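Local structure of translocator protein BipD (Burkholderia pseudomallei, 2IXR) at residues A[28-33]-A[278-283]; A[60-65]-A[169-174]; A[65-70]-A[163-168]. The protein is required for invasion of epithelial cells and survival within host cells, and probably regulates secretion of the effectors BipB and BipC and their integration into the target membrane. All coordinates share one frame; numbering follows the deposited sequence.

Contact 1 of 3, residues A[28-33]-A[278-283]; sequences MTDDDL and NFDNLV
V283, on the long helix 244-293, offers its CG1 methyl to the start of the ordered chain, and M28 comes down on it. The thioether does the touching: M28 SD sits 3.2 Å from V283 CG1, and M28 CE is 3.6 Å from the same V283 CG1. M28 can reach that far because its CG lies anti to the backbone N (chi1 -176°), with the rest of the chain bent at both following torsions. Five residues on, in the short helix 30-35, L33 supplies the second foothold. Its CD2 methyl lies over the carboxylate end of D280, 3.3 Å from D280 CG, while L33 CG stays 4.3 Å from V283 CG1. This second meeting is apolar against polar, and no hydrogen bond crosses the contact. Farther out, D30 OD1 and D280 OD2 stand 4.4 Å apart, two like charges; R34 gives D30 a long, weak ion pair, and R40 packs on D280. Helix 30-35 starts in a capping box: T29 N gives a nearly straight bond to D32 OD2 (3.2 Å), and D32 N returns a weak one to T29 OG1. L95 of helix 76-102 touches both M28 and V283. A short capped helix and the loop before it, packed against the predicted coiled-coil helix 244-293, are consistent with the N-terminal domain acting as an intramolecular chaperone.

Contact 2 of 3, residues A[60-65]-A[169-174]; sequences PDRIDG and DDKNMK
R62 and D170 form a salt bridge with one carboxylate oxygen over a face of the guanidinium: R62 NH2 lies 2.9 Å from D170 OD2, yet that oxygen sits well out of the guanidinium plane and no N-H points at it. The attraction is therefore one of charge; the planes of the two flat groups are 50° apart. In the fold, this is where the β-hairpin of strands 61-62 and 67-68 meets the turn of a second hairpin, 165-167 and 172-175, which belongs to a three-stranded antiparallel sheet. R62 carries the contact. Bent at its second and third torsions, it reaches toward the turn and crosses both D170 and K171 at about a right angle. K171 NZ lies obliquely to the guanidinium, 4.1 Å from R62 NE, a like-charged neighbour whose repulsion D170 probably offsets in part. That ammonium is held by its own turn, donating to D170 O at 3.0 Å. Nearer the sheet, M173 crosses the arginine at a slant, its methyl M173 CE 4.0 Å from R62 CG, and it packs on F67 as well. D61 contributes less here; its OD1 accepts from Q248 on helix 244-293. The turn bearing D170 and K171 is shaped by D169 in an Asx turn. D169 OD1 takes two backbone bonds from the same face of its carboxylate plane: D170 N at 2.8 Å, nearly straight, and K171 N at 2.6 Å.

Contact 3 of 3, residues A[65-70]-A[163-168]; sequences GRFVDG and DYISAK
F67 lays one face of its ring over the methyl of A167 in a CH-π contact. A167 CB is 4.0 Å from the centroid of the F67 ring and 20° off the ring normal, displaced toward the rim where F67 CG lies 3.7 Å from A167 CB. The residues belong to two separate antiparallel β-hairpins: F67 is on the second strand of the 61-62/67-68 pair, and A167 is on 165-167, an outer strand of the three-stranded sheet that continues through 172-175 to 240-243. These strands do not pair with each other. No hydrogen bond passes between the segments, and it is the phenyl group that bridges them. It is carried across by a first torsion that sets CG anti to the backbone N (chi1 -168°), with the ring end leading toward 165-167. The border of the contact is polar: D69 OD2 comes to 4.1 Å from I165 O, two acceptors that are near each other without a bond, and D163, at the far end of its segment, forms a salt bridge with R72. M173 on the neighbouring strand and P60 also touch the ring, and P60 packs on I165 too, closing the apolar cluster between the hairpins. The aromatic group meets three successive residues of one strand, each in a different way. Beyond the A167 methyl, the backbone of S166 runs obliquely past the ring, and F67 CE2 is 3.7 Å from S166 C. At the far end the contact changes character, because I165 CD1 meets the ring at its edge, in plane, 3.6 Å from F67 CZ.

Contacts 2 and 3 are two halves of one interface, their centres 6 Å apart. They share G65, and both join the hairpin 61-62/67-68 to the sheet strands 165-167 and 172-175; D61 O to V68 N and K174 N to S166 O are probable hydrogen bonds tying one to the other. Along the chain, starting from the shared G65, 65-70 and 163-168 lie within the span from 60-65 to 169-174, and all four of those segments fall between the two of contact 1. Contact 1 lies about 53 Å from contact 2 and 50 Å from contact 3, centre to centre. The N-terminal part of BipD thus meets the rest at two places on opposite sides of the chain's centre.

Contact 1 of 3, residues A[28-33]-A[278-283]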
# COMPACT_ATOMS: atom_id res chain seq x y z
N MET A 28 20.72 -11.12 19.90
CA MET A 28 20.14 -11.09 18.56
C MET A 28 20.52 -9.80 17.84
O MET A 28 20.09 -8.70 18.22
CB MET A 28 18.64 -11.26 18.60
CG MET A 28 18.01 -11.33 17.24
SD MET A 28 16.74 -12.60 17.13
CE MET A 28 16.89 -13.07 15.39
N THR A 29 21.39 -9.95 16.82
CA THR A 29 21.85 -8.81 16.02
C THR A 29 21.08 -8.71 14.72
O THR A 29 20.39 -9.64 14.32
CB THR A 29 23.40 -8.87 15.74
OG1 THR A 29 23.66 -9.72 14.62
CG2 THR A 29 24.15 -9.39 16.94
N ASP A 30 21.28 -7.59 14.02
CA ASP A 30 20.61 -7.34 12.75
C ASP A 30 20.84 -8.44 11.72
O ASP A 30 19.91 -8.87 11.05
CB ASP A 30 21.07 -6.00 12.17
CG ASP A 30 20.12 -4.87 12.52
OD1 ASP A 30 18.89 -5.09 12.52
OD2 ASP A 30 20.61 -3.73 12.71
N ASP A 31 22.10 -8.75 11.48
CA ASP A 31 22.47 -9.76 10.50
C ASP A 31 22.03 -11.15 10.96
O ASP A 31 21.97 -12.09 10.16
CB ASP A 31 23.98 -9.74 10.28
CG ASP A 31 24.41 -8.84 9.08
OD1 ASP A 31 23.54 -8.47 8.24
OD2 ASP A 31 25.62 -8.54 8.96
N ASP A 32 21.80 -11.29 12.27
CA ASP A 32 21.29 -12.54 12.83
C ASP A 32 19.89 -12.79 12.26
O ASP A 32 19.54 -13.94 11.92
CB ASP A 32 21.24 -12.48 14.38
CG ASP A 32 22.52 -13.04 15.04
OD1 ASP A 32 23.30 -13.75 14.37
OD2 ASP A 32 22.72 -12.78 16.26
N LEU A 33 19.10 -11.71 12.15
CA LEU A 33 17.73 -11.78 11.60
C LEU A 33 17.83 -12.03 10.13
O LEU A 33 17.21 -12.94 9.62
CB LEU A 33 16.95 -10.47 11.85
CG LEU A 33 16.51 -10.26 13.29
CD1 LEU A 33 17.73 -10.28 14.15
CD2 LEU A 33 15.74 -8.98 13.48
N ASN A 278 9.13 -3.07 15.17
CA ASN A 278 8.58 -3.67 16.37
C ASN A 278 8.79 -5.19 16.38
O ASN A 278 9.16 -5.77 17.38
CB ASN A 278 7.08 -3.34 16.52
CG ASN A 278 6.85 -1.92 16.85
OD1 ASN A 278 7.80 -1.15 17.07
ND2 ASN A 278 5.59 -1.53 16.88
N PHE A 279 8.58 -5.82 15.24
CA PHE A 279 8.83 -7.25 15.14
C PHE A 279 10.28 -7.58 15.42
O PHE A 279 10.57 -8.47 16.21
CB PHE A 279 8.41 -7.80 13.77
CG PHE A 279 8.89 -9.18 13.54
CD1 PHE A 279 10.16 -9.41 13.03
CD2 PHE A 279 8.15 -10.25 13.97
CE1 PHE A 279 10.64 -10.68 12.92
CE2 PHE A 279 8.61 -11.52 13.80
CZ PHE A 279 9.87 -11.73 13.31
N ASP A 280 11.18 -6.86 14.77
CA ASP A 280 12.61 -7.04 14.98
C ASP A 280 12.97 -6.92 16.45
O ASP A 280 13.87 -7.61 16.96
CB ASP A 280 13.40 -6.00 14.18
CG ASP A 280 13.71 -6.47 12.68
OD1 ASP A 280 13.08 -7.45 12.18
OD2 ASP A 280 14.55 -5.80 12.01
N ASN A 281 12.26 -6.05 17.12
CA ASN A 281 12.50 -5.82 18.50
C ASN A 281 11.99 -6.99 19.38
O ASN A 281 12.76 -7.57 20.17
CB ASN A 281 11.82 -4.52 18.95
CG ASN A 281 12.68 -3.31 18.65
OD1 ASN A 281 13.88 -3.45 18.42
ND2 ASN A 281 12.05 -2.15 18.63
N LEU A 282 10.73 -7.36 19.20
CA LEU A 282 10.14 -8.44 19.96
C LEU A 282 11.00 -9.70 19.86
O LEU A 282 11.23 -10.40 20.85
CB LEU A 282 8.73 -8.72 19.44
CG LEU A 282 8.22 -10.15 19.45
CD1 LEU A 282 7.76 -10.53 20.83
CD2 LEU A 282 7.07 -10.23 18.49
N VAL A 283 11.50 -9.94 18.66
CA VAL A 283 12.31 -11.09 18.39
C VAL A 283 13.67 -10.99 19.12
O VAL A 283 14.27 -12.00 19.55
CB VAL A 283 12.44 -11.28 16.84
CG1 VAL A 283 13.84 -11.55 16.42
CG2 VAL A 283 11.51 -12.38 16.39

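Contact 2 of 3, residues A[60-65]-A[169-174]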
# COMPACT_ATOMS: atom_id res chain seq x y z
N PRO A 60 -0.88 13.61 -19.89
CA PRO A 60 -0.31 14.35 -21.01
C PRO A 60 -0.33 15.85 -20.68
O PRO A 60 -0.99 16.28 -19.73
CB PRO A 60 -1.26 14.04 -22.16
CG PRO A 60 -1.84 12.69 -21.82
CD PRO A 60 -1.97 12.70 -20.33
N ASP A 61 0.52 16.61 -21.35
CA ASP A 61 0.59 18.04 -21.09
C ASP A 61 1.58 18.74 -22.00
O ASP A 61 2.37 18.08 -22.69
CB ASP A 61 0.92 18.32 -19.61
CG ASP A 61 0.52 19.76 -19.18
OD1 ASP A 61 -0.30 20.42 -19.88
OD2 ASP A 61 1.05 20.24 -18.14
N ARG A 62 1.56 20.08 -21.97
CA ARG A 62 2.45 20.89 -22.79
C ARG A 62 3.71 21.21 -22.00
O ARG A 62 3.71 22.01 -21.05
CB ARG A 62 1.74 22.18 -23.23
CG ARG A 62 0.90 22.03 -24.53
CD ARG A 62 1.07 23.24 -25.49
NE ARG A 62 2.01 22.98 -26.58
CZ ARG A 62 1.73 22.26 -27.67
NH1 ARG A 62 0.52 21.73 -27.83
NH2 ARG A 62 2.65 22.06 -28.59
N ILE A 63 4.80 20.53 -22.35
CA ILE A 63 6.06 20.73 -21.68
C ILE A 63 7.18 21.12 -22.64
O ILE A 63 7.77 20.26 -23.34
CB ILE A 63 6.46 19.52 -20.78
CG1 ILE A 63 5.40 19.30 -19.68
CG2 ILE A 63 7.81 19.79 -20.11
CD1 ILE A 63 5.07 17.85 -19.42
N ASP A 64 7.50 22.41 -22.67
CA ASP A 64 8.53 22.93 -23.57
C ASP A 64 8.11 22.92 -25.08
O ASP A 64 8.82 22.37 -25.93
CB ASP A 64 9.84 22.16 -23.38
CG ASP A 64 10.63 22.63 -22.14
OD1 ASP A 64 10.18 23.57 -21.44
OD2 ASP A 64 11.72 22.05 -21.87
N GLY A 65 6.96 23.50 -25.38
CA GLY A 65 6.48 23.64 -26.75
C GLY A 65 6.21 22.30 -27.41
O GLY A 65 6.43 22.14 -28.62
N ASP A 169 -5.09 21.35 -31.73
CA ASP A 169 -4.38 22.36 -32.52
C ASP A 169 -2.99 22.56 -31.92
O ASP A 169 -2.04 21.84 -32.25
CB ASP A 169 -5.15 23.69 -32.52
CG ASP A 169 -5.73 24.04 -31.14
OD1 ASP A 169 -5.23 25.00 -30.49
OD2 ASP A 169 -6.64 23.32 -30.68
N ASP A 170 -2.89 23.51 -30.99
CA ASP A 170 -1.62 23.81 -30.32
C ASP A 170 -1.91 24.55 -29.06
O ASP A 170 -1.02 24.78 -28.25
CB ASP A 170 -0.72 24.66 -31.22
CG ASP A 170 0.54 23.92 -31.64
OD1 ASP A 170 0.68 23.58 -32.84
OD2 ASP A 170 1.34 23.57 -30.73
N LYS A 171 -3.17 24.93 -28.89
CA LYS A 171 -3.59 25.61 -27.65
C LYS A 171 -4.89 25.01 -27.13
O LYS A 171 -5.64 25.65 -26.37
CB LYS A 171 -3.74 27.13 -27.87
CG LYS A 171 -2.77 27.97 -27.05
CD LYS A 171 -1.93 27.09 -26.09
CE LYS A 171 -0.49 27.62 -25.93
NZ LYS A 171 0.52 26.79 -26.67
N ASN A 172 -5.15 23.76 -27.53
CA ASN A 172 -6.34 23.02 -27.11
C ASN A 172 -6.08 21.50 -27.10
O ASN A 172 -5.29 20.98 -27.90
CB ASN A 172 -7.53 23.35 -28.04
CG ASN A 172 -8.32 24.54 -27.57
OD1 ASN A 172 -9.33 24.40 -26.90
ND2 ASN A 172 -7.89 25.73 -27.96
N MET A 173 -6.78 20.80 -26.22
CA MET A 173 -6.64 19.35 -26.13
C MET A 173 -8.00 18.69 -26.25
O MET A 173 -9.03 19.29 -25.93
CB MET A 173 -5.97 18.92 -24.80
CG MET A 173 -4.55 19.48 -24.56
SD MET A 173 -4.55 21.25 -24.04
CE MET A 173 -2.87 21.42 -23.23
N LYS A 174 -7.98 17.45 -26.75
CA LYS A 174 -9.18 16.64 -26.89
C LYS A 174 -9.17 15.52 -25.81
O LYS A 174 -8.15 14.85 -25.61
CB LYS A 174 -9.25 16.04 -28.31
CG LYS A 174 -10.60 15.41 -28.64
CD LYS A 174 -10.49 13.91 -28.73
CE LYS A 174 -11.59 13.34 -29.59
NZ LYS A 174 -11.12 13.09 -30.98

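Contact 3 of 3, residues A[65-70]-A[163-168]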
# COMPACT_ATOMS: atom_id res chain seq x y z
N GLY A 65 6.96 23.50 -25.38
CA GLY A 65 6.48 23.64 -26.75
C GLY A 65 6.21 22.30 -27.41
O GLY A 65 6.43 22.14 -28.62
N ARG A 66 5.74 21.35 -26.64
CA ARG A 66 5.43 20.04 -27.18
C ARG A 66 4.42 19.29 -26.26
O ARG A 66 4.57 19.32 -25.02
CB ARG A 66 6.71 19.24 -27.34
CG ARG A 66 6.69 18.20 -28.42
CD ARG A 66 8.10 17.59 -28.62
NE ARG A 66 8.45 16.58 -27.59
CZ ARG A 66 8.14 15.28 -27.69
NH1 ARG A 66 7.49 14.83 -28.75
NH2 ARG A 66 8.52 14.44 -26.73
N PHE A 67 3.36 18.74 -26.85
CA PHE A 67 2.38 17.97 -26.08
C PHE A 67 2.93 16.59 -25.80
O PHE A 67 2.88 15.72 -26.65
CB PHE A 67 1.06 17.86 -26.83
CG PHE A 67 -0.08 17.34 -25.98
CD1 PHE A 67 -0.73 18.19 -25.06
CD2 PHE A 67 -0.51 16.01 -26.10
CE1 PHE A 67 -1.82 17.72 -24.30
CE2 PHE A 67 -1.59 15.54 -25.34
CZ PHE A 67 -2.23 16.40 -24.43
N VAL A 68 3.57 16.45 -24.64
CA VAL A 68 4.20 15.21 -24.27
C VAL A 68 3.23 14.27 -23.57
O VAL A 68 2.69 14.58 -22.51
CB VAL A 68 5.48 15.45 -23.45
CG1 VAL A 68 6.63 14.64 -24.04
CG2 VAL A 68 5.81 16.91 -23.40
N ASP A 69 3.04 13.10 -24.16
CA ASP A 69 2.17 12.09 -23.57
C ASP A 69 2.67 11.66 -22.17
O ASP A 69 3.87 11.68 -21.89
CB ASP A 69 2.10 10.86 -24.48
CG ASP A 69 0.68 10.43 -24.75
OD1 ASP A 69 0.47 9.26 -25.17
OD2 ASP A 69 -0.24 11.27 -24.56
N GLY A 70 1.74 11.25 -21.32
CA GLY A 70 2.10 10.77 -20.00
C GLY A 70 2.98 9.51 -20.07
O GLY A 70 3.22 8.96 -21.13
N ASP A 163 -4.48 7.17 -23.93
CA ASP A 163 -4.97 6.98 -25.28
C ASP A 163 -6.29 7.67 -25.49
O ASP A 163 -6.84 7.62 -26.59
CB ASP A 163 -5.13 5.49 -25.59
CG ASP A 163 -3.88 4.67 -25.20
OD1 ASP A 163 -4.05 3.65 -24.49
OD2 ASP A 163 -2.75 5.05 -25.61
N TYR A 164 -6.82 8.30 -24.44
CA TYR A 164 -8.11 9.00 -24.52
C TYR A 164 -7.94 10.50 -24.41
O TYR A 164 -8.92 11.24 -24.37
CB TYR A 164 -9.09 8.50 -23.45
CG TYR A 164 -9.44 7.03 -23.57
CD1 TYR A 164 -9.07 6.12 -22.59
CD2 TYR A 164 -10.11 6.56 -24.70
CE1 TYR A 164 -9.37 4.77 -22.71
CE2 TYR A 164 -10.40 5.19 -24.85
CZ TYR A 164 -10.04 4.31 -23.85
OH TYR A 164 -10.38 2.98 -23.95
N ILE A 165 -6.69 10.96 -24.40
CA ILE A 165 -6.40 12.38 -24.32
C ILE A 165 -5.28 12.76 -25.25
O ILE A 165 -4.20 12.21 -25.18
CB ILE A 165 -6.13 12.83 -22.88
CG1 ILE A 165 -6.22 14.34 -22.76
CG2 ILE A 165 -4.80 12.40 -22.42
CD1 ILE A 165 -4.92 14.98 -22.52
N SER A 166 -5.58 13.66 -26.18
CA SER A 166 -4.59 14.10 -27.18
C SER A 166 -4.67 15.61 -27.40
O SER A 166 -5.41 16.31 -26.71
CB SER A 166 -4.80 13.37 -28.51
OG SER A 166 -6.18 13.10 -28.77
N ALA A 167 -3.85 16.13 -28.30
CA ALA A 167 -3.91 17.56 -28.63
C ALA A 167 -4.68 17.76 -29.93
O ALA A 167 -4.71 16.88 -30.80
CB ALA A 167 -2.49 18.18 -28.71
N LYS A 168 -5.34 18.92 -30.05
CA LYS A 168 -6.13 19.24 -31.23
C LYS A 168 -5.38 20.13 -32.19
O LYS A 168 -5.11 19.73 -33.32
CB LYS A 168 -7.45 19.90 -30.81
CG LYS A 168 -8.58 18.90 -30.64
CD LYS A 168 -8.08 17.45 -30.75
CE LYS A 168 -8.98 16.64 -31.66
NZ LYS A 168 -9.71 17.52 -32.64